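Long-range contacts in AimR transcriptional regulator (PDB 5ZVV), which activates transcription of the phage aimX locus as a homodimer, and is switched by the arbitrium peptide to an inactive monomer, which tips infection from lysis to lysogeny: residues 82-87 and 115-120; 154-159 and 169-174. All blocks are in the same frame, centred on the assembly; numbering follows the deposited sequence.

Contact 1: residues 82-87 and 115-120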
# COMPACT_ATOMS: atom_id res chain seq x y z
N SER A 82 19.00 -13.30 23.16
CA SER A 82 19.65 -14.24 22.25
C SER A 82 18.83 -14.44 20.99
O SER A 82 19.39 -14.58 19.90
CB SER A 82 19.90 -15.57 22.95
OG SER A 82 18.77 -16.42 22.88
N VAL A 83 17.49 -14.47 21.11
CA VAL A 83 16.69 -14.66 19.90
C VAL A 83 16.79 -13.43 19.00
O VAL A 83 16.84 -13.56 17.77
CB VAL A 83 15.23 -15.01 20.24
CG1 VAL A 83 14.38 -13.78 20.51
CG2 VAL A 83 14.61 -15.84 19.12
N GLU A 84 16.87 -12.23 19.60
CA GLU A 84 17.00 -11.04 18.76
C GLU A 84 18.36 -10.99 18.07
O GLU A 84 18.45 -10.70 16.87
CB GLU A 84 16.77 -9.77 19.59
CG GLU A 84 17.27 -8.48 18.92
CD GLU A 84 16.64 -8.21 17.55
OE1 GLU A 84 15.62 -8.85 17.20
OE2 GLU A 84 17.15 -7.33 16.83
N TYR A 85 19.44 -11.27 18.81
CA TYR A 85 20.76 -11.28 18.20
C TYR A 85 20.87 -12.35 17.12
O TYR A 85 21.46 -12.12 16.06
CB TYR A 85 21.83 -11.48 19.27
CG TYR A 85 23.24 -11.16 18.81
CD1 TYR A 85 23.63 -9.85 18.60
CD2 TYR A 85 24.17 -12.17 18.60
CE1 TYR A 85 24.91 -9.55 18.18
CE2 TYR A 85 25.45 -11.88 18.18
CZ TYR A 85 25.82 -10.57 17.97
OH TYR A 85 27.10 -10.27 17.55
N SER A 86 20.29 -13.53 17.37
CA SER A 86 20.33 -14.59 16.38
C SER A 86 19.58 -14.19 15.12
O SER A 86 20.08 -14.40 14.00
CB SER A 86 19.75 -15.88 16.96
OG SER A 86 19.89 -16.96 16.06
N ASP A 87 18.40 -13.59 15.27
CA ASP A 87 17.60 -13.27 14.09
C ASP A 87 18.18 -12.10 13.30
O ASP A 87 18.11 -12.09 12.07
CB ASP A 87 16.16 -12.98 14.48
CG ASP A 87 15.27 -12.76 13.28
OD1 ASP A 87 14.93 -13.76 12.61
OD2 ASP A 87 14.94 -11.59 12.99
N LYS A 115 6.45 -16.43 20.47
CA LYS A 115 5.33 -16.41 19.54
C LYS A 115 5.48 -15.29 18.52
O LYS A 115 5.19 -15.48 17.34
CB LYS A 115 4.01 -16.27 20.31
CG LYS A 115 3.61 -17.55 21.03
CD LYS A 115 2.88 -17.27 22.34
CE LYS A 115 1.53 -16.62 22.11
NZ LYS A 115 0.85 -16.33 23.40
N VAL A 116 5.95 -14.12 18.96
CA VAL A 116 6.12 -13.00 18.03
C VAL A 116 7.23 -13.30 17.03
O VAL A 116 7.07 -13.09 15.82
CB VAL A 116 6.39 -11.69 18.80
CG1 VAL A 116 6.72 -10.57 17.83
CG2 VAL A 116 5.19 -11.33 19.65
N TYR A 117 8.37 -13.81 17.51
CA TYR A 117 9.44 -14.16 16.59
C TYR A 117 9.07 -15.35 15.72
O TYR A 117 9.53 -15.46 14.58
CB TYR A 117 10.73 -14.44 17.36
CG TYR A 117 11.50 -13.18 17.69
CD1 TYR A 117 11.16 -12.41 18.79
CD2 TYR A 117 12.56 -12.76 16.89
CE1 TYR A 117 11.86 -11.25 19.09
CE2 TYR A 117 13.26 -11.61 17.18
CZ TYR A 117 12.91 -10.86 18.28
OH TYR A 117 13.61 -9.71 18.57
N SER A 118 8.22 -16.25 16.23
CA SER A 118 7.70 -17.32 15.39
C SER A 118 6.87 -16.76 14.24
O SER A 118 7.01 -17.21 13.10
CB SER A 118 6.88 -18.29 16.24
OG SER A 118 6.46 -19.40 15.47
N LEU A 119 6.01 -15.78 14.53
CA LEU A 119 5.26 -15.12 13.47
C LEU A 119 6.20 -14.43 12.49
O LEU A 119 6.01 -14.51 11.27
CB LEU A 119 4.28 -14.11 14.06
CG LEU A 119 3.12 -14.65 14.89
CD1 LEU A 119 2.26 -13.50 15.40
CD2 LEU A 119 2.29 -15.62 14.08
N HIS A 120 7.22 -13.74 13.01
CA HIS A 120 8.22 -13.09 12.17
C HIS A 120 8.85 -14.08 11.20
O HIS A 120 8.98 -13.81 10.00
CB HIS A 120 9.28 -12.45 13.07
CG HIS A 120 10.46 -11.89 12.34
ND1 HIS A 120 10.34 -11.02 11.28
CD2 HIS A 120 11.79 -12.06 12.54
CE1 HIS A 120 11.54 -10.69 10.85
NE2 HIS A 120 12.44 -11.30 11.59

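Contact 2: residues 154-159 and 169-174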
# COMPACT_ATOMS: atom_id res chain seq x y z
N MSE A 154 8.34 -5.84 12.58
CA MSE A 154 8.49 -7.03 11.75
C MSE A 154 7.61 -6.96 10.51
O MSE A 154 7.89 -7.61 9.50
CB MSE A 154 8.15 -8.29 12.55
CG MSE A 154 6.66 -8.49 12.78
SE MSE A 154 6.30 -10.06 13.86
CE MSE A 154 4.37 -10.21 13.59
N LEU A 155 6.53 -6.18 10.59
CA LEU A 155 5.64 -6.03 9.45
C LEU A 155 6.33 -5.31 8.30
O LEU A 155 5.96 -5.50 7.14
CB LEU A 155 4.37 -5.28 9.86
CG LEU A 155 3.45 -5.96 10.88
CD1 LEU A 155 2.21 -5.13 11.12
CD2 LEU A 155 3.08 -7.37 10.42
N MSE A 156 7.33 -4.50 8.61
CA MSE A 156 8.05 -3.73 7.59
C MSE A 156 8.84 -4.62 6.65
O MSE A 156 8.98 -4.31 5.47
CB MSE A 156 8.98 -2.71 8.25
CG MSE A 156 8.27 -1.67 9.08
SE MSE A 156 9.51 -0.40 9.88
CE MSE A 156 10.16 0.47 8.25
N TYR A 157 9.37 -5.73 7.18
CA TYR A 157 10.08 -6.68 6.32
C TYR A 157 9.14 -7.32 5.31
O TYR A 157 9.48 -7.44 4.13
CB TYR A 157 10.77 -7.74 7.17
CG TYR A 157 11.90 -7.21 8.03
CD1 TYR A 157 13.10 -6.82 7.47
CD2 TYR A 157 11.75 -7.10 9.41
CE1 TYR A 157 14.13 -6.32 8.26
CE2 TYR A 157 12.77 -6.61 10.21
CZ TYR A 157 13.96 -6.23 9.62
OH TYR A 157 14.98 -5.74 10.41
N ALA A 158 7.95 -7.73 5.76
CA ALA A 158 6.98 -8.32 4.84
C ALA A 158 6.52 -7.31 3.80
O ALA A 158 6.46 -7.62 2.60
CB ALA A 158 5.79 -8.88 5.62
N TYR A 159 6.19 -6.09 4.25
CA TYR A 159 5.81 -5.03 3.31
C TYR A 159 6.92 -4.75 2.32
O TYR A 159 6.66 -4.51 1.13
CB TYR A 159 5.45 -3.76 4.08
CG TYR A 159 4.12 -3.81 4.79
CD1 TYR A 159 2.98 -4.29 4.16
CD2 TYR A 159 4.00 -3.37 6.11
CE1 TYR A 159 1.77 -4.34 4.81
CE2 TYR A 159 2.79 -3.42 6.77
CZ TYR A 159 1.68 -3.91 6.12
OH TYR A 159 0.47 -3.95 6.77
N LYS A 169 6.33 2.81 5.40
CA LYS A 169 6.51 4.13 6.00
C LYS A 169 5.51 4.36 7.13
O LYS A 169 5.90 4.66 8.27
CB LYS A 169 6.38 5.21 4.92
CG LYS A 169 7.41 5.05 3.81
CD LYS A 169 7.19 6.04 2.68
CE LYS A 169 7.49 7.47 3.11
NZ LYS A 169 7.34 8.43 1.98
N SER A 170 4.22 4.17 6.84
CA SER A 170 3.20 4.33 7.87
C SER A 170 3.50 3.45 9.08
O SER A 170 3.39 3.91 10.23
CB SER A 170 1.82 4.01 7.30
OG SER A 170 1.71 2.66 6.89
N THR A 171 3.93 2.20 8.85
CA THR A 171 4.25 1.33 9.98
C THR A 171 5.34 1.96 10.84
O THR A 171 5.22 2.00 12.07
CB THR A 171 4.68 -0.05 9.49
OG1 THR A 171 3.59 -0.69 8.82
CG2 THR A 171 5.11 -0.92 10.66
N SER A 172 6.40 2.48 10.21
CA SER A 172 7.48 3.07 10.98
C SER A 172 7.04 4.30 11.74
O SER A 172 7.66 4.66 12.74
CB SER A 172 8.67 3.40 10.08
OG SER A 172 8.33 4.39 9.13
N LYS A 173 5.95 4.95 11.30
CA LYS A 173 5.46 6.11 12.03
C LYS A 173 4.76 5.72 13.33
O LYS A 173 4.54 6.59 14.18
CB LYS A 173 4.51 6.92 11.15
CG LYS A 173 5.20 7.57 9.96
CD LYS A 173 4.22 8.27 9.05
CE LYS A 173 4.88 8.70 7.76
NZ LYS A 173 3.91 9.34 6.82
N LEU A 174 4.43 4.45 13.51
CA LEU A 174 3.82 3.98 14.75
C LEU A 174 4.85 3.48 15.76
O LEU A 174 4.48 3.14 16.89
CB LEU A 174 2.80 2.88 14.46
CG LEU A 174 1.72 3.22 13.44
CD1 LEU A 174 0.79 2.03 13.21
CD2 LEU A 174 0.93 4.45 13.88

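Contact 1: residues 82-87 and 115-120
V83, E84 and D87 of helix 77-88 meet Y117 and H120 of helix 108-124 in a buried helix-helix contact within the TPR-like, all-helical part of AimR. Helix 92-103 lies between the two in the chain, and their segments run nearly parallel, at 15°, with axes 11.5 Å apart. This is consistent with the like-facing helices of successive hairpins in TPR-like folds. The Y117 ring spans the gap. V83 CG1 sits over the ring centre, 3.8 Å from the centroid, in a CH-pi contact. The E84 chain, bent at its second torsion, brings OE1 to the phenol tip. Y117 OH donates to E84 OE1 at 2.6 Å, from the anti side and tilted out of the carboxylate plane. OE2 takes a hydrogen bond from S188 and a salt bridge from R192 of helix 184-203. R192 also makes a salt bridge to D87 OD2, which probably stabilises both negative charges. F150 stacks on Y117 and meets H120 edge-to-face. One turn further along both helices, D87 and H120 meet tip to tip, carboxylate and imidazole planes 74° apart. H120 NE2 gives D87 OD2 a weak hydrogen bond of 2.9 Å, bent to 127° at the hydrogen.

Contact 2: residues 154-159 and 169-174
T171 points into the face of helix 145-161 formed by L155, M156 and Y159, and its methyl and hydroxyl meet different partners. Its methyl, CG2, lies anti to the backbone N and meets the apolar side chains. CG2 touches CG of M156, a selenomethionine in this crystal, at 3.6 Å. The two side chains lie alongside, pointing opposite ways. L155 CB lies farther from the same methyl, at 4.5 Å. The hydroxyl branch turns to Y159: T171 OG1 is 3.5 Å from Y159 CE2, and the two side chains cross obliquely. This is a van der Waals contact. The polar partner of OG1 is the carbonyl of L167, one turn earlier in its own helix, which satisfies the hydroxyl beside the aromatic ring.

M156 goes on past T171 to S172. Its chain is extended as far as SE and then bends at chi3 (66°), which lays CE against S172 CB at 3.8 Å. The OG of S172 turns back along its helix and donates to K169 O, one turn earlier, at 2.6 Å, in the carbonyl plane on a lone pair. K169 O also accepts from K173 N.

The two helices form an antiparallel helical hairpin, as in TPR-like folds, with segment axes 9.3 Å apart at 175°. Helix 184-203 packs on M156 through L196 and on S172 through E197. L130 of helix 130-139 lies against Y159, and N131 of the second subunit packs on L155.

Overall arrangement
Contacts 1 and 2 follow one another along the chain, their centres about 17 Å apart, and they touch directly. The joint is between 115-120 and 154-159. M154 packs on helix 108-124: its SE is 3.7 Å from V116 O, and its CB is 3.7 Å from H120 ND1. H120 CE1 also lies 3.9 Å from Y157 CD2. Helix 184-203 links the two contacts as well, since R192 holds the acids of contact 1 and bonds Y157 OH. Only contact 2 reaches the second subunit, and a glycerol, probably from the crystallisation liquor, lies about 5 Å from its S172 side chain.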